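Local atomic coordinates of taurocyamine kinase (Schistosoma mansoni, PDB entry 4WOD), a protein that reversibly transfers a phosphate group between ATP and taurocyamine, as a duplicated member of the ATP:guanido phosphotransferase (phosphagen kinase) family. Residues V122-T127 and I225-M230; D181-R186 and N214-I219; S482-V487 and H587-S592. The protein carries 4 engineered substitutions. All coordinates share one frame; numbering follows the deposited sequence.

Interaction 1 of 3, residues V122-T127 and I225-M230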
loop_
_atom_site.group_PDB
_atom_site.type_symbol
_atom_site.label_atom_id
_atom_site.label_comp_id
_atom_site.label_asym_id
_atom_site.label_seq_id
_atom_site.Cartn_x
_atom_site.Cartn_y
_atom_site.Cartn_z
ATOM N N VAL A 122 -0.926 23.482 12.780
ATOM C CA VAL A 122 -0.651 22.543 13.873
ATOM C C VAL A 122 -1.833 22.528 14.865
ATOM O O VAL A 122 -2.363 23.572 15.269
ATOM C CB VAL A 122 0.671 22.866 14.623
ATOM C CG1 VAL A 122 1.014 21.750 15.599
ATOM C CG2 VAL A 122 1.819 23.035 13.636
ATOM N N ARG A 123 -2.249 21.321 15.219
ATOM C CA ARG A 123 -3.424 21.103 16.045
ATOM C C ARG A 123 -3.073 20.280 17.277
ATOM O O ARG A 123 -2.267 19.352 17.194
ATOM C CB ARG A 123 -4.511 20.386 15.230
ATOM C CG ARG A 123 -5.744 19.964 16.032
ATOM C CD ARG A 123 -6.241 18.584 15.601
ATOM N NE ARG A 123 -5.563 17.514 16.336
ATOM C CZ ARG A 123 -5.480 16.256 15.917
ATOM N NH1 ARG A 123 -6.025 15.897 14.760
ATOM N NH2 ARG A 123 -4.840 15.353 16.656
ATOM N N LEU A 124 -3.664 20.635 18.416
ATOM C CA LEU A 124 -3.671 19.777 19.592
ATOM C C LEU A 124 -5.038 19.814 20.280
ATOM O O LEU A 124 -5.901 20.639 19.950
ATOM C CB LEU A 124 -2.572 20.169 20.586
ATOM C CG LEU A 124 -2.441 21.600 21.108
ATOM C CD1 LEU A 124 -3.509 21.981 22.141
ATOM C CD2 LEU A 124 -1.031 21.788 21.676
ATOM N N GLY A 125 -5.200 18.930 21.254
ATOM C CA GLY A 125 -6.439 18.809 22.005
ATOM C C GLY A 125 -6.127 18.616 23.481
ATOM O O GLY A 125 -5.012 18.208 23.834
ATOM N N ARG A 126 -7.096 18.930 24.347
ATOM C CA ARG A 126 -6.963 18.679 25.774
ATOM C C ARG A 126 -8.295 18.286 26.394
ATOM O O ARG A 126 -9.360 18.739 25.962
ATOM C CB ARG A 126 -6.428 19.911 26.515
ATOM C CG ARG A 126 -5.008 20.335 26.140
ATOM C CD ARG A 126 -3.978 19.318 26.621
ATOM N NE ARG A 126 -2.604 19.823 26.539
ATOM C CZ ARG A 126 -1.766 19.542 25.545
ATOM N NH1 ARG A 126 -2.176 18.775 24.529
ATOM N NH2 ARG A 126 -0.526 20.035 25.559
ATOM N N THR A 127 -8.199 17.443 27.411
ATOM C CA THR A 127 -9.304 17.091 28.280
ATOM C C THR A 127 -9.144 17.842 29.586
ATOM O O THR A 127 -8.074 17.795 30.191
ATOM C CB THR A 127 -9.319 15.603 28.589
ATOM O OG1 THR A 127 -9.458 14.851 27.379
ATOM C CG2 THR A 127 -10.444 15.270 29.593
ATOM N N ILE A 225 -11.278 20.781 24.502
ATOM C CA ILE A 225 -10.605 21.848 23.773
ATOM C C ILE A 225 -9.844 21.277 22.589
ATOM O O ILE A 225 -9.134 20.275 22.725
ATOM C CB ILE A 225 -9.599 22.603 24.660
ATOM C CG1 ILE A 225 -10.142 22.761 26.085
ATOM C CG2 ILE A 225 -9.262 23.929 24.032
ATOM C CD1 ILE A 225 -9.124 23.268 27.108
ATOM N N ARG A 226 -10.006 21.905 21.429
ATOM C CA ARG A 226 -9.135 21.639 20.297
ATOM C C ARG A 226 -8.529 22.977 19.894
ATOM O O ARG A 226 -9.254 23.937 19.620
ATOM C CB ARG A 226 -9.875 20.983 19.118
ATOM C CG ARG A 226 -8.881 20.452 18.086
ATOM C CD ARG A 226 -9.468 19.517 17.023
ATOM N NE ARG A 226 -10.161 18.312 17.508
ATOM C CZ ARG A 226 -9.697 17.415 18.385
ATOM N NH1 ARG A 226 -10.454 16.367 18.687
ATOM N NH2 ARG A 226 -8.514 17.543 18.985
ATOM N N VAL A 227 -7.206 23.044 19.917
ATOM C CA VAL A 227 -6.483 24.267 19.588
ATOM C C VAL A 227 -5.726 24.100 18.272
ATOM O O VAL A 227 -5.004 23.104 18.054
ATOM C CB VAL A 227 -5.514 24.657 20.711
ATOM C CG1 VAL A 227 -5.022 26.087 20.515
ATOM C CG2 VAL A 227 -6.199 24.511 22.069
ATOM N N ILE A 228 -5.902 25.080 17.396
ATOM C CA ILE A 228 -5.386 25.053 16.034
ATOM C C ILE A 228 -4.709 26.377 15.687
ATOM O O ILE A 228 -5.325 27.441 15.815
ATOM C CB ILE A 228 -6.520 24.794 15.034
ATOM C CG1 ILE A 228 -7.300 23.534 15.451
ATOM C CG2 ILE A 228 -5.987 24.717 13.603
ATOM C CD1 ILE A 228 -8.669 23.435 14.860
ATOM N N SER A 229 -3.431 26.298 15.310
ATOM C CA SER A 229 -2.680 27.422 14.738
ATOM C C SER A 229 -2.530 27.188 13.226
ATOM O O SER A 229 -2.277 26.072 12.806
ATOM C CB SER A 229 -1.320 27.553 15.426
ATOM O OG SER A 229 -0.569 28.639 14.901
ATOM N N MET A 230 -2.657 28.220 12.414
ATOM C CA MET A 230 -2.621 28.052 10.994
ATOM C C MET A 230 -2.302 29.333 10.230
ATOM O O MET A 230 -2.533 30.372 10.700
ATOM C CB MET A 230 -3.931 27.513 10.512
ATOM C CG MET A 230 -5.072 28.474 10.587
ATOM S SD MET A 230 -5.728 28.708 12.211
ATOM C CE MET A 230 -7.366 29.325 11.902
#
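Val-122 to Arg-126 and Ile-225 to Ser-229 pair as antiparallel strands whose axes approach to 4.6 Å at 164°. Val-122/Ser-229, Leu-124/Val-227 and Arg-126/Ile-225 are hydrogen-bonded pairs, each closed by two backbone bonds; the shortest is Val-227 N to Leu-124 O (2.7 Å), the longest Ile-225 N to Arg-126 O (3.2 Å). In the non-hydrogen-bonded pairs, Arg-123/Ile-228 and Gly-125/Arg-226, CA-H groups point at carbonyls instead, as Arg-123 CA does at Val-227 O (3.2 Å). On the face of Leu-124 and Val-227 the two side chains lie side by side, and a chi2 of 74° places Leu-124 CD1 3.6 Å from Val-227 CB. Leu-243 of helix 236-251 packs against both.

The other face carries two arginines. Their aliphatic parts cross obliquely, Arg-123 CD lying 3.6 Å from Arg-226 CD, and the guanidinium planes are turned 53° apart. Arg-226 NH2 lies 3.9 Å from Gly-125 CA, which sits oblique to the guanidinium plane. Despite like charge, Arg-123 NE and Arg-226 NH2 are 4.0 Å apart; Asp-223 forms a salt bridge with Arg-226 NH1, while Asn-271 and Thr-275 accept bonds from Arg-123 NH2. Such an arginine-lined central sheet is characteristic of the phosphagen kinase catalytic domain, where Arg-123 and Arg-226 are predicted to bind ATP and Arg-226 touches the bound arginine.

Interaction 2 of 3, residues D181-R186 and N214-I219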
loop_
_atom_site.group_PDB
_atom_site.type_symbol
_atom_site.label_atom_id
_atom_site.label_comp_id
_atom_site.label_asym_id
_atom_site.label_seq_id
_atom_site.Cartn_x
_atom_site.Cartn_y
_atom_site.Cartn_z
ATOM N N ASP A 181 -15.390 30.334 6.127
ATOM C CA ASP A 181 -13.995 30.599 6.466
ATOM C C ASP A 181 -13.340 29.405 7.170
ATOM O O ASP A 181 -12.196 29.483 7.599
ATOM C CB ASP A 181 -13.900 31.852 7.333
ATOM C CG ASP A 181 -14.291 33.102 6.573
ATOM O OD1 ASP A 181 -14.102 33.123 5.336
ATOM O OD2 ASP A 181 -14.799 34.052 7.199
ATOM N N HIS A 182 -14.087 28.312 7.274
ATOM C CA HIS A 182 -13.638 27.077 7.917
ATOM C C HIS A 182 -13.198 27.287 9.357
ATOM O O HIS A 182 -12.244 26.665 9.821
ATOM C CB HIS A 182 -12.514 26.439 7.106
ATOM C CG HIS A 182 -12.904 26.160 5.692
ATOM N ND1 HIS A 182 -12.515 26.964 4.640
ATOM C CD2 HIS A 182 -13.695 25.198 5.160
ATOM C CE1 HIS A 182 -13.028 26.493 3.517
ATOM N NE2 HIS A 182 -13.750 25.424 3.805
ATOM N N PHE A 183 -13.909 28.158 10.065
ATOM C CA PHE A 183 -13.678 28.332 11.489
ATOM C C PHE A 183 -14.701 27.569 12.322
ATOM O O PHE A 183 -14.491 27.331 13.511
ATOM C CB PHE A 183 -13.715 29.811 11.855
ATOM C CG PHE A 183 -12.608 30.606 11.233
ATOM C CD1 PHE A 183 -11.410 29.994 10.895
ATOM C CD2 PHE A 183 -12.768 31.956 10.973
ATOM C CE1 PHE A 183 -10.381 30.722 10.316
ATOM C CE2 PHE A 183 -11.742 32.695 10.397
ATOM C CZ PHE A 183 -10.549 32.077 10.068
ATOM N N LEU A 184 -15.810 27.186 11.709
ATOM C CA LEU A 184 -16.913 26.632 12.486
ATOM C C LEU A 184 -17.105 25.147 12.229
ATOM O O LEU A 184 -17.007 24.677 11.093
ATOM C CB LEU A 184 -18.208 27.380 12.187
ATOM C CG LEU A 184 -19.403 27.006 13.062
ATOM C CD1 LEU A 184 -19.036 27.137 14.535
ATOM C CD2 LEU A 184 -20.604 27.870 12.720
ATOM N N PHE A 185 -17.385 24.410 13.299
ATOM C CA PHE A 185 -17.656 22.996 13.174
ATOM C C PHE A 185 -19.146 22.764 13.140
ATOM O O PHE A 185 -19.919 23.590 13.628
ATOM C CB PHE A 185 -17.012 22.206 14.310
ATOM C CG PHE A 185 -17.425 22.641 15.699
ATOM C CD1 PHE A 185 -18.529 22.080 16.322
ATOM C CD2 PHE A 185 -16.656 23.550 16.412
ATOM C CE1 PHE A 185 -18.866 22.426 17.615
ATOM C CE2 PHE A 185 -17.002 23.916 17.696
ATOM C CZ PHE A 185 -18.109 23.349 18.301
ATOM N N ARG A 186 -19.546 21.638 12.560
ATOM C CA ARG A 186 -20.960 21.323 12.401
ATOM C C ARG A 186 -21.262 19.950 12.981
ATOM O O ARG A 186 -20.348 19.174 13.254
ATOM C CB ARG A 186 -21.367 21.375 10.922
ATOM C CG ARG A 186 -21.307 22.765 10.298
ATOM C CD ARG A 186 -21.662 22.721 8.812
ATOM N NE ARG A 186 -20.959 21.650 8.108
ATOM C CZ ARG A 186 -21.292 21.205 6.900
ATOM N NH1 ARG A 186 -22.317 21.745 6.251
ATOM N NH2 ARG A 186 -20.598 20.222 6.336
ATOM N N ASN A 214 -5.196 33.532 12.863
ATOM C CA ASN A 214 -4.214 32.462 12.722
ATOM C C ASN A 214 -4.187 31.550 13.965
ATOM O O ASN A 214 -3.275 30.735 14.128
ATOM C CB ASN A 214 -2.822 33.052 12.455
ATOM C CG ASN A 214 -2.352 33.963 13.570
ATOM O OD1 ASN A 214 -2.924 33.964 14.661
ATOM N ND2 ASN A 214 -1.291 34.728 13.312
ATOM N N PHE A 215 -5.189 31.716 14.827
ATOM C CA PHE A 215 -5.340 30.975 16.082
ATOM C C PHE A 215 -6.816 30.726 16.295
ATOM O O PHE A 215 -7.617 31.652 16.282
ATOM C CB PHE A 215 -4.749 31.742 17.263
ATOM C CG PHE A 215 -4.880 31.029 18.596
ATOM C CD1 PHE A 215 -4.000 30.007 18.939
ATOM C CD2 PHE A 215 -5.860 31.402 19.512
ATOM C CE1 PHE A 215 -4.110 29.349 20.168
ATOM C CE2 PHE A 215 -5.979 30.753 20.742
ATOM C CZ PHE A 215 -5.098 29.727 21.070
ATOM N N LEU A 216 -7.185 29.467 16.483
ATOM C CA LEU A 216 -8.594 29.082 16.475
ATOM C C LEU A 216 -8.848 28.031 17.552
ATOM O O LEU A 216 -8.041 27.086 17.699
ATOM C CB LEU A 216 -8.972 28.547 15.093
ATOM C CG LEU A 216 -10.300 27.804 14.939
ATOM C CD1 LEU A 216 -11.482 28.770 14.945
ATOM C CD2 LEU A 216 -10.315 26.946 13.680
ATOM N N VAL A 217 -9.922 28.188 18.330
ATOM C CA VAL A 217 -10.218 27.197 19.380
ATOM C C VAL A 217 -11.641 26.662 19.323
ATOM O O VAL A 217 -12.592 27.440 19.289
ATOM C CB VAL A 217 -9.986 27.766 20.803
ATOM C CG1 VAL A 217 -10.277 26.690 21.833
ATOM C CG2 VAL A 217 -8.549 28.257 20.972
ATOM N N TRP A 218 -11.778 25.334 19.323
ATOM C CA TRP A 218 -13.083 24.678 19.380
ATOM C C TRP A 218 -13.356 24.191 20.799
ATOM O O TRP A 218 -12.542 23.456 21.394
ATOM C CB TRP A 218 -13.142 23.503 18.398
ATOM C CG TRP A 218 -13.229 23.918 16.961
ATOM C CD1 TRP A 218 -13.340 25.193 16.479
ATOM C CD2 TRP A 218 -13.224 23.053 15.809
ATOM N NE1 TRP A 218 -13.407 25.174 15.108
ATOM C CE2 TRP A 218 -13.337 23.879 14.671
ATOM C CE3 TRP A 218 -13.135 21.667 15.635
ATOM C CZ2 TRP A 218 -13.362 23.359 13.369
ATOM C CZ3 TRP A 218 -13.165 21.152 14.341
ATOM C CH2 TRP A 218 -13.278 22.000 13.228
ATOM N N ILE A 219 -14.497 24.601 21.345
ATOM C CA ILE A 219 -14.903 24.181 22.672
ATOM C C ILE A 219 -16.030 23.157 22.583
ATOM O O ILE A 219 -17.099 23.451 22.042
ATOM C CB ILE A 219 -15.362 25.376 23.525
ATOM C CG1 ILE A 219 -14.247 26.427 23.601
ATOM C CG2 ILE A 219 -15.780 24.907 24.925
ATOM C CD1 ILE A 219 -14.530 27.523 24.595
#
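Phe-185 lays its CB and one ring edge across the indole of Trp-218, joining the loop after helix 172-180 to strand 215-219. Its CG sits between the backbone N and the carbonyl carbon (chi1 57°), which turns the phenyl ring toward the five-membered end of the indole, and the two side chains run alongside each other with opposite headings. Phe-185 CB stands over the six-membered ring, 3.8 Å from its centroid and almost on the normal, a CH-pi contact. Farther out, Phe-185 CD2 reaches the five-membered ring at 3.5 Å from Trp-218 CG; the planes meet at 60° in an edge-to-face pair.

The indole is also gripped at its rim. Trp-218 NE1 donates to Phe-183 O at 2.9 Å, with an N-H...O angle of 154°, and the nitrogen lies well above the carbonyl plane. Leu-216 CD1 comes within 3.6 Å of that same Phe-183 O and 4.0 Å of Phe-183 CB, so an apolar branch flanks the acceptor. His-182, just before Phe-183 and a predicted ATP-binding residue, closes helix 172-180 with a Schellman motif. Ile-207 of strand 206-210 packs on both Phe-185 and Trp-218.

Chemically, the NE1 bond probably limits swinging of the indole about chi1 and chi2, and packing on one face would hinder tilting toward Phe-185, while the loop carbonyl gains a partner among largely apolar groups.

Interaction 3 of 3, residues S482-V487 and H587-S592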
loop_
_atom_site.group_PDB
_atom_site.type_symbol
_atom_site.label_atom_id
_atom_site.label_comp_id
_atom_site.label_asym_id
_atom_site.label_seq_id
_atom_site.Cartn_x
_atom_site.Cartn_y
_atom_site.Cartn_z
ATOM N N SER A 482 -0.417 -33.102 -11.119
ATOM C CA SER A 482 -0.781 -32.325 -12.302
ATOM C C SER A 482 0.444 -31.797 -13.039
ATOM O O SER A 482 1.528 -31.683 -12.472
ATOM C CB SER A 482 -1.693 -31.155 -11.922
ATOM O OG SER A 482 -1.027 -30.266 -11.042
ATOM N N THR A 483 0.239 -31.464 -14.305
ATOM C CA THR A 483 1.309 -30.993 -15.179
ATOM C C THR A 483 0.905 -29.653 -15.798
ATOM O O THR A 483 -0.273 -29.396 -16.022
ATOM C CB THR A 483 1.613 -32.039 -16.277
ATOM O OG1 THR A 483 1.871 -33.302 -15.654
ATOM C CG2 THR A 483 2.828 -31.638 -17.132
ATOM N N ARG A 484 1.902 -28.816 -16.080
ATOM C CA ARG A 484 1.694 -27.456 -16.514
ATOM C C ARG A 484 2.917 -27.041 -17.333
ATOM O O ARG A 484 4.052 -27.379 -16.975
ATOM C CB ARG A 484 1.495 -26.546 -15.285
ATOM C CG ARG A 484 1.145 -25.052 -15.526
ATOM C CD ARG A 484 1.231 -24.307 -14.171
ATOM N NE ARG A 484 0.828 -22.891 -14.175
ATOM C CZ ARG A 484 1.673 -21.862 -14.279
ATOM N NH1 ARG A 484 2.967 -22.076 -14.431
ATOM N NH2 ARG A 484 1.225 -20.607 -14.243
ATOM N N VAL A 485 2.691 -26.366 -18.452
ATOM C CA VAL A 485 3.779 -25.651 -19.130
ATOM C C VAL A 485 3.271 -24.265 -19.466
ATOM O O VAL A 485 2.165 -24.112 -19.946
ATOM C CB VAL A 485 4.282 -26.343 -20.426
ATOM C CG1 VAL A 485 5.556 -25.632 -20.945
ATOM C CG2 VAL A 485 4.564 -27.803 -20.182
ATOM N N ARG A 486 4.078 -23.244 -19.209
ATOM C CA ARG A 486 3.690 -21.908 -19.612
ATOM C C ARG A 486 4.830 -21.188 -20.328
ATOM O O ARG A 486 6.001 -21.589 -20.213
ATOM C CB ARG A 486 3.228 -21.083 -18.407
ATOM C CG ARG A 486 4.280 -20.776 -17.368
ATOM C CD ARG A 486 5.099 -19.498 -17.679
ATOM N NE ARG A 486 5.988 -19.142 -16.568
ATOM C CZ ARG A 486 7.194 -18.595 -16.691
ATOM N NH1 ARG A 486 7.707 -18.340 -17.887
ATOM N NH2 ARG A 486 7.895 -18.306 -15.601
ATOM N N VAL A 487 4.476 -20.117 -21.034
ATOM C CA VAL A 487 5.481 -19.184 -21.559
ATOM C C VAL A 487 5.061 -17.743 -21.328
ATOM O O VAL A 487 3.866 -17.448 -21.210
ATOM C CB VAL A 487 5.738 -19.374 -23.076
ATOM C CG1 VAL A 487 6.406 -20.734 -23.366
ATOM C CG2 VAL A 487 4.449 -19.191 -23.864
ATOM N N HIS A 587 3.027 -8.950 -21.126
ATOM C CA HIS A 587 1.811 -8.715 -21.889
ATOM C C HIS A 587 0.925 -9.953 -21.838
ATOM O O HIS A 587 -0.287 -9.841 -21.743
ATOM C CB HIS A 587 2.118 -8.350 -23.338
ATOM C CG HIS A 587 2.768 -7.006 -23.490
ATOM N ND1 HIS A 587 3.573 -6.682 -24.560
ATOM C CD2 HIS A 587 2.761 -5.923 -22.681
ATOM C CE1 HIS A 587 4.029 -5.449 -24.412
ATOM N NE2 HIS A 587 3.544 -4.963 -23.283
ATOM N N MET A 588 1.552 -11.117 -21.909
ATOM C CA MET A 588 0.830 -12.389 -21.758
ATOM C C MET A 588 1.622 -13.444 -21.011
ATOM O O MET A 588 2.842 -13.549 -21.155
ATOM C CB MET A 588 0.447 -12.963 -23.120
ATOM C CG MET A 588 -0.617 -12.229 -23.877
ATOM S SD MET A 588 -0.846 -13.092 -25.474
ATOM C CE MET A 588 0.646 -12.661 -26.339
ATOM N N ARG A 589 0.915 -14.242 -20.217
ATOM C CA ARG A 589 1.445 -15.502 -19.731
ATOM C C ARG A 589 0.488 -16.522 -20.339
ATOM O O ARG A 589 -0.711 -16.444 -20.097
ATOM C CB ARG A 589 1.495 -15.568 -18.186
ATOM C CG ARG A 589 2.080 -16.876 -17.640
ATOM C CD ARG A 589 2.401 -16.881 -16.116
ATOM N NE ARG A 589 1.648 -15.889 -15.338
ATOM C CZ ARG A 589 0.738 -16.188 -14.410
ATOM N NH1 ARG A 589 0.439 -17.453 -14.144
ATOM N NH2 ARG A 589 0.109 -15.224 -13.752
ATOM N N ILE A 590 1.005 -17.399 -21.198
ATOM C CA ILE A 590 0.180 -18.403 -21.872
ATOM C C ILE A 590 0.436 -19.766 -21.229
ATOM O O ILE A 590 1.573 -20.218 -21.167
ATOM C CB ILE A 590 0.473 -18.471 -23.387
ATOM C CG1 ILE A 590 0.333 -17.081 -24.023
ATOM C CG2 ILE A 590 -0.455 -19.496 -24.095
ATOM C CD1 ILE A 590 0.881 -17.019 -25.450
ATOM N N ILE A 591 -0.631 -20.419 -20.775
ATOM C CA ILE A 591 -0.513 -21.553 -19.856
ATOM C C ILE A 591 -1.286 -22.767 -20.330
ATOM O O ILE A 591 -2.435 -22.643 -20.714
ATOM C CB ILE A 591 -1.050 -21.178 -18.442
ATOM C CG1 ILE A 591 -0.303 -19.970 -17.867
ATOM C CG2 ILE A 591 -0.971 -22.355 -17.469
ATOM C CD1 ILE A 591 -1.210 -19.088 -17.019
ATOM N N SER A 592 -0.659 -23.936 -20.293
ATOM C CA SER A 592 -1.391 -25.180 -20.534
ATOM C C SER A 592 -1.228 -26.050 -19.305
ATOM O O SER A 592 -0.140 -26.124 -18.755
ATOM C CB SER A 592 -0.882 -25.895 -21.785
ATOM O OG SER A 592 -1.645 -27.075 -22.036
#
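Val-485 to Val-487 and Ile-590 to Ser-592 run antiparallel, with strand axes 4.7 Å apart at 159°, and four backbone bonds close the hydrogen-bonded pairs Val-485/Ser-592 and Val-487/Ile-590 on either side of the non-hydrogen-bonded pair Arg-486/Ile-591.

Arg-484 and Arg-486 pack on Ile-591, and Arg-589 meets both of them. Arg-484 sets out with CG anti to the backbone N and stays extended as far as NE, running alongside Ile-591 at an angle; its NE is 3.8 Å from Ile-591 CG2. At its end it meets Arg-589 at about a right angle. Arg-484 NH2 and Arg-589 NH1 are 3.3 Å apart, each lying near the plane of the other guanidinium, and the planes differ by 39°. Both atoms are donors, so this is a close approach of like charges, not a bond. A salt bridge from Arg-589 NH2 to Glu-584 probably eases the repulsion, and Trp-581 adds a cation-pi contact.

This is the central strand pair of the eight-stranded antiparallel sheet in the second phosphagen kinase catalytic domain, and Arg-484, Arg-486 and Arg-589 are all predicted to bind ATP, consistent with a positively charged surface for phosphate groups.

Arg-486 takes another course. Its chi1 of 66° places CG between the backbone N and the carbonyl carbon, and a bend at chi2 follows. CB rests 3.7 Å from Ile-591 CG1, and CD lies 4.0 Å from Arg-589 CG, so Arg-486 and Arg-589 touch through methylenes while their guanidinium planes are steeply inclined to each other; Asn-634 accepts a bond from Arg-486 NH1. On the opposite face Val-487 CG2 meets Ile-590 CB at 4.1 Å, and from helix 599-614 Leu-606 packs on Ile-590 and Ile-610 on Val-487.

Interactions 1 and 2 both reach the same sheet in the first repeat: strands 215-219 and 225-232 are neighbours, and interaction 2 is nested within the chain loop that interaction 1 closes. Their centres lie 10 Å apart, and probable backbone bonds from Leu-216 N to Ile-228 O (2.8 Å) and Trp-218 N to Arg-226 O (2.9 Å) join them. The Trp-218 side chain is about 4 Å from that of Arg-226 and about 9 Å from the bound arginine, which Arg-226 approaches to about 4 Å, consistent with a second-shell position. Interaction 3 is the counterpart of interaction 1 in the second repeat, with centres 59 Å apart, which suggests that the two predicted ATP sites lie well apart.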